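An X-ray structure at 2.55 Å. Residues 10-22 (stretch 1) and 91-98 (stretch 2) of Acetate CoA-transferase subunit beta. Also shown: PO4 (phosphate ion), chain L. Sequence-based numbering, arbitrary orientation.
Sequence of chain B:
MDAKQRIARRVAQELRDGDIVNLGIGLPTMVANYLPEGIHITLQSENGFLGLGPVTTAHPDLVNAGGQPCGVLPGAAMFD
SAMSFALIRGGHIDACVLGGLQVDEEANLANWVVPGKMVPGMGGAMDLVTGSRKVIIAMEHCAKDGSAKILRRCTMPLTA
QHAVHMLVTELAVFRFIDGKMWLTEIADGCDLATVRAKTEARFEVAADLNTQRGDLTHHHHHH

Stretch 1 (10-22) RVAQELRDGDIVN
Stretch 2 91-98: GHIDACVL

Strands 20-22 and 95-98 run parallel, their axes 4.7 Å apart at closest approach and their directions differing by 19°. The register pairs Val-21 with Ala-95 (CA-CA 5.0 Å) and Asn-22 with Cys-96 (CA-CA 4.5 Å). The hydrogen-bond ladder alternates as parallel pairing requires: Ala-95 N to Ile-20 O 3.3 Å, Asn-22 N to Ala-95 O 3.0 Å, Val-97 N to Asn-22 O 2.9 Å.

At the entrance, Asp-94 (phi/psi -67/-35, chi1 -64°, chi2 -71°) directs its CB toward stretch 1, and its OD2 accepts Ile-20 N at 2.8 Å and 174°, capturing an amide just before the ladder starts. Asp-19 (chi1 -85°) does not share this bond; its OD1 lies 4.3 Å from Asp-94 OD2, a like-charge approach, while its OD2 weakly accepts Arg-16 N at 3.3 Å across the type II turn 16-19, where Gly-18 adopts phi 96°.

Ile-20 and Ile-93 are both m,m, and Ile-20 CG2 meets Ile-93 CD1 at 3.7 Å. Val-21 (t) and Ala-95 share one sheet face, where Leu-15 (m,t), its end nearer than its CB direction suggests, brings CD2 to 4.1 Å from Ala-95 CB. From the helix, Val-11 (t) packs CG1 against Val-97 CG2 (3.7 Å; Val-97 t). Asn-22 (t) and Cys-96 (p) occupy the other face, CB to CB 4.2 Å.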

# COMPACT_ATOMS: atom_id res chain seq x y z
N ARG B 10 -26.75 25.23 -0.53
CA ARG B 10 -27.35 24.33 0.46
C ARG B 10 -26.38 23.22 0.89
O ARG B 10 -26.28 22.92 2.08
CB ARG B 10 -28.65 23.72 -0.07
CG ARG B 10 -29.30 22.71 0.87
CD ARG B 10 -29.59 23.32 2.25
NE ARG B 10 -29.99 22.31 3.22
CZ ARG B 10 -29.14 21.60 3.97
NH1 ARG B 10 -27.83 21.78 3.86
NH2 ARG B 10 -29.61 20.71 4.84
N VAL B 11 -25.69 22.62 -0.07
CA VAL B 11 -24.72 21.57 0.24
C VAL B 11 -23.60 22.12 1.12
O VAL B 11 -23.13 21.44 2.04
CB VAL B 11 -24.12 20.96 -1.05
CG1 VAL B 11 -22.97 20.02 -0.72
CG2 VAL B 11 -25.19 20.22 -1.84
N ALA B 12 -23.17 23.34 0.83
CA ALA B 12 -22.11 23.98 1.61
C ALA B 12 -22.49 24.10 3.08
O ALA B 12 -21.64 23.97 3.96
CB ALA B 12 -21.80 25.36 1.03
N GLN B 13 -23.77 24.35 3.34
CA GLN B 13 -24.27 24.47 4.70
C GLN B 13 -24.32 23.12 5.42
O GLN B 13 -24.46 23.07 6.64
CB GLN B 13 -25.67 25.11 4.70
CG GLN B 13 -25.66 26.59 4.32
CD GLN B 13 -27.05 27.18 4.19
OE1 GLN B 13 -28.05 26.45 4.18
NE2 GLN B 13 -27.13 28.50 4.09
N GLU B 14 -24.18 22.03 4.67
CA GLU B 14 -24.23 20.69 5.25
C GLU B 14 -22.88 20.30 5.85
O GLU B 14 -22.82 19.53 6.80
CB GLU B 14 -24.62 19.66 4.19
CG GLU B 14 -24.89 18.27 4.74
CD GLU B 14 -26.12 18.20 5.61
OE1 GLU B 14 -26.95 19.14 5.57
OE2 GLU B 14 -26.27 17.20 6.35
N LEU B 15 -21.81 20.85 5.29
CA LEU B 15 -20.46 20.49 5.72
C LEU B 15 -20.16 21.05 7.10
O LEU B 15 -20.58 22.15 7.44
CB LEU B 15 -19.44 21.02 4.71
CG LEU B 15 -19.67 20.61 3.25
CD1 LEU B 15 -18.61 21.24 2.36
CD2 LEU B 15 -19.67 19.10 3.10
N ARG B 16 -19.42 20.27 7.89
CA ARG B 16 -19.00 20.69 9.23
C ARG B 16 -17.55 21.15 9.25
O ARG B 16 -16.73 20.72 8.44
CB ARG B 16 -19.22 19.57 10.25
CG ARG B 16 -20.68 19.31 10.60
CD ARG B 16 -20.81 18.21 11.66
NE ARG B 16 -22.19 18.00 12.08
CZ ARG B 16 -23.09 17.26 11.44
NH1 ARG B 16 -22.78 16.64 10.31
NH2 ARG B 16 -24.32 17.14 11.94
N ASP B 17 -17.25 22.02 10.21
CA ASP B 17 -15.91 22.58 10.38
C ASP B 17 -14.89 21.48 10.62
O ASP B 17 -15.03 20.68 11.54
CB ASP B 17 -15.91 23.58 11.54
CG ASP B 17 -14.58 24.30 11.71
OD1 ASP B 17 -13.97 24.68 10.68
OD2 ASP B 17 -14.16 24.49 12.86
N GLY B 18 -13.86 21.44 9.78
CA GLY B 18 -12.78 20.48 9.92
C GLY B 18 -12.94 19.23 9.07
O GLY B 18 -12.09 18.34 9.11
N ASP B 19 -14.01 19.16 8.29
CA ASP B 19 -14.28 18.00 7.44
C ASP B 19 -13.26 17.83 6.32
O ASP B 19 -12.77 18.81 5.76
CB ASP B 19 -15.68 18.11 6.82
CG ASP B 19 -16.77 17.59 7.73
OD1 ASP B 19 -16.50 17.33 8.93
OD2 ASP B 19 -17.92 17.45 7.25
N ILE B 20 -12.93 16.58 6.03
CA ILE B 20 -12.18 16.23 4.83
C ILE B 20 -13.18 15.97 3.72
O ILE B 20 -13.98 15.03 3.81
CB ILE B 20 -11.28 15.00 5.04
CG1 ILE B 20 -10.41 15.18 6.29
CG2 ILE B 20 -10.40 14.76 3.81
CD1 ILE B 20 -9.52 16.40 6.26
N VAL B 21 -13.14 16.79 2.67
CA VAL B 21 -14.17 16.79 1.64
C VAL B 21 -13.61 16.48 0.26
O VAL B 21 -12.50 16.90 -0.08
CB VAL B 21 -14.91 18.14 1.60
CG1 VAL B 21 -16.01 18.14 0.54
CG2 VAL B 21 -15.50 18.47 2.97
N ASN B 22 -14.38 15.75 -0.54
CA ASN B 22 -14.08 15.57 -1.96
C ASN B 22 -15.19 16.11 -2.85
O ASN B 22 -16.34 15.72 -2.72
CB ASN B 22 -13.84 14.10 -2.29
CG ASN B 22 -13.35 13.90 -3.71
OD1 ASN B 22 -14.14 13.91 -4.65
ND2 ASN B 22 -12.05 13.72 -3.86
N GLY B 91 -12.50 5.44 4.40
CA GLY B 91 -13.43 6.18 5.23
C GLY B 91 -12.80 7.40 5.88
O GLY B 91 -13.26 7.85 6.93
N HIS B 92 -11.75 7.92 5.26
CA HIS B 92 -11.06 9.10 5.77
C HIS B 92 -11.59 10.37 5.12
O HIS B 92 -11.19 11.47 5.48
CB HIS B 92 -9.55 8.96 5.54
CG HIS B 92 -8.95 7.76 6.20
ND1 HIS B 92 -8.65 7.72 7.55
CD2 HIS B 92 -8.61 6.55 5.70
CE1 HIS B 92 -8.14 6.54 7.85
NE2 HIS B 92 -8.11 5.81 6.75
N ILE B 93 -12.49 10.20 4.15
CA ILE B 93 -13.23 11.31 3.58
C ILE B 93 -14.55 11.44 4.32
O ILE B 93 -15.41 10.56 4.24
CB ILE B 93 -13.50 11.12 2.07
CG1 ILE B 93 -12.19 10.89 1.31
CG2 ILE B 93 -14.24 12.32 1.50
CD1 ILE B 93 -11.21 12.04 1.37
N ASP B 94 -14.71 12.54 5.05
CA ASP B 94 -15.91 12.76 5.84
C ASP B 94 -17.12 12.95 4.93
O ASP B 94 -18.23 12.51 5.27
CB ASP B 94 -15.74 13.98 6.75
CG ASP B 94 -14.65 13.78 7.79
OD1 ASP B 94 -14.86 12.99 8.74
OD2 ASP B 94 -13.58 14.42 7.68
N ALA B 95 -16.92 13.57 3.78
CA ALA B 95 -18.01 13.84 2.86
C ALA B 95 -17.53 13.97 1.42
O ALA B 95 -16.51 14.60 1.16
CB ALA B 95 -18.75 15.10 3.27
N CYS B 96 -18.26 13.36 0.50
CA CYS B 96 -18.04 13.60 -0.93
C CYS B 96 -19.30 14.19 -1.53
O CYS B 96 -20.41 13.76 -1.21
CB CYS B 96 -17.63 12.32 -1.66
SG CYS B 96 -18.93 11.07 -1.78
N VAL B 97 -19.12 15.19 -2.37
CA VAL B 97 -20.22 15.80 -3.10
C VAL B 97 -20.04 15.50 -4.58
O VAL B 97 -19.06 15.94 -5.19
CB VAL B 97 -20.29 17.32 -2.87
CG1 VAL B 97 -21.54 17.90 -3.51
CG2 VAL B 97 -20.26 17.64 -1.37
N LEU B 98 -20.97 14.74 -5.15
CA LEU B 98 -20.88 14.35 -6.56
C LEU B 98 -22.14 14.73 -7.32
O LEU B 98 -23.21 14.89 -6.74
CB LEU B 98 -20.65 12.85 -6.68
CG LEU B 98 -19.38 12.28 -6.05
CD1 LEU B 98 -19.33 10.78 -6.27
CD2 LEU B 98 -18.13 12.96 -6.60
P PO4 L . -9.58 9.41 11.01
O1 PO4 L . -10.49 10.39 11.71
O2 PO4 L . -8.31 9.23 11.82
O3 PO4 L . -9.23 9.94 9.64
O4 PO4 L . -10.28 8.08 10.87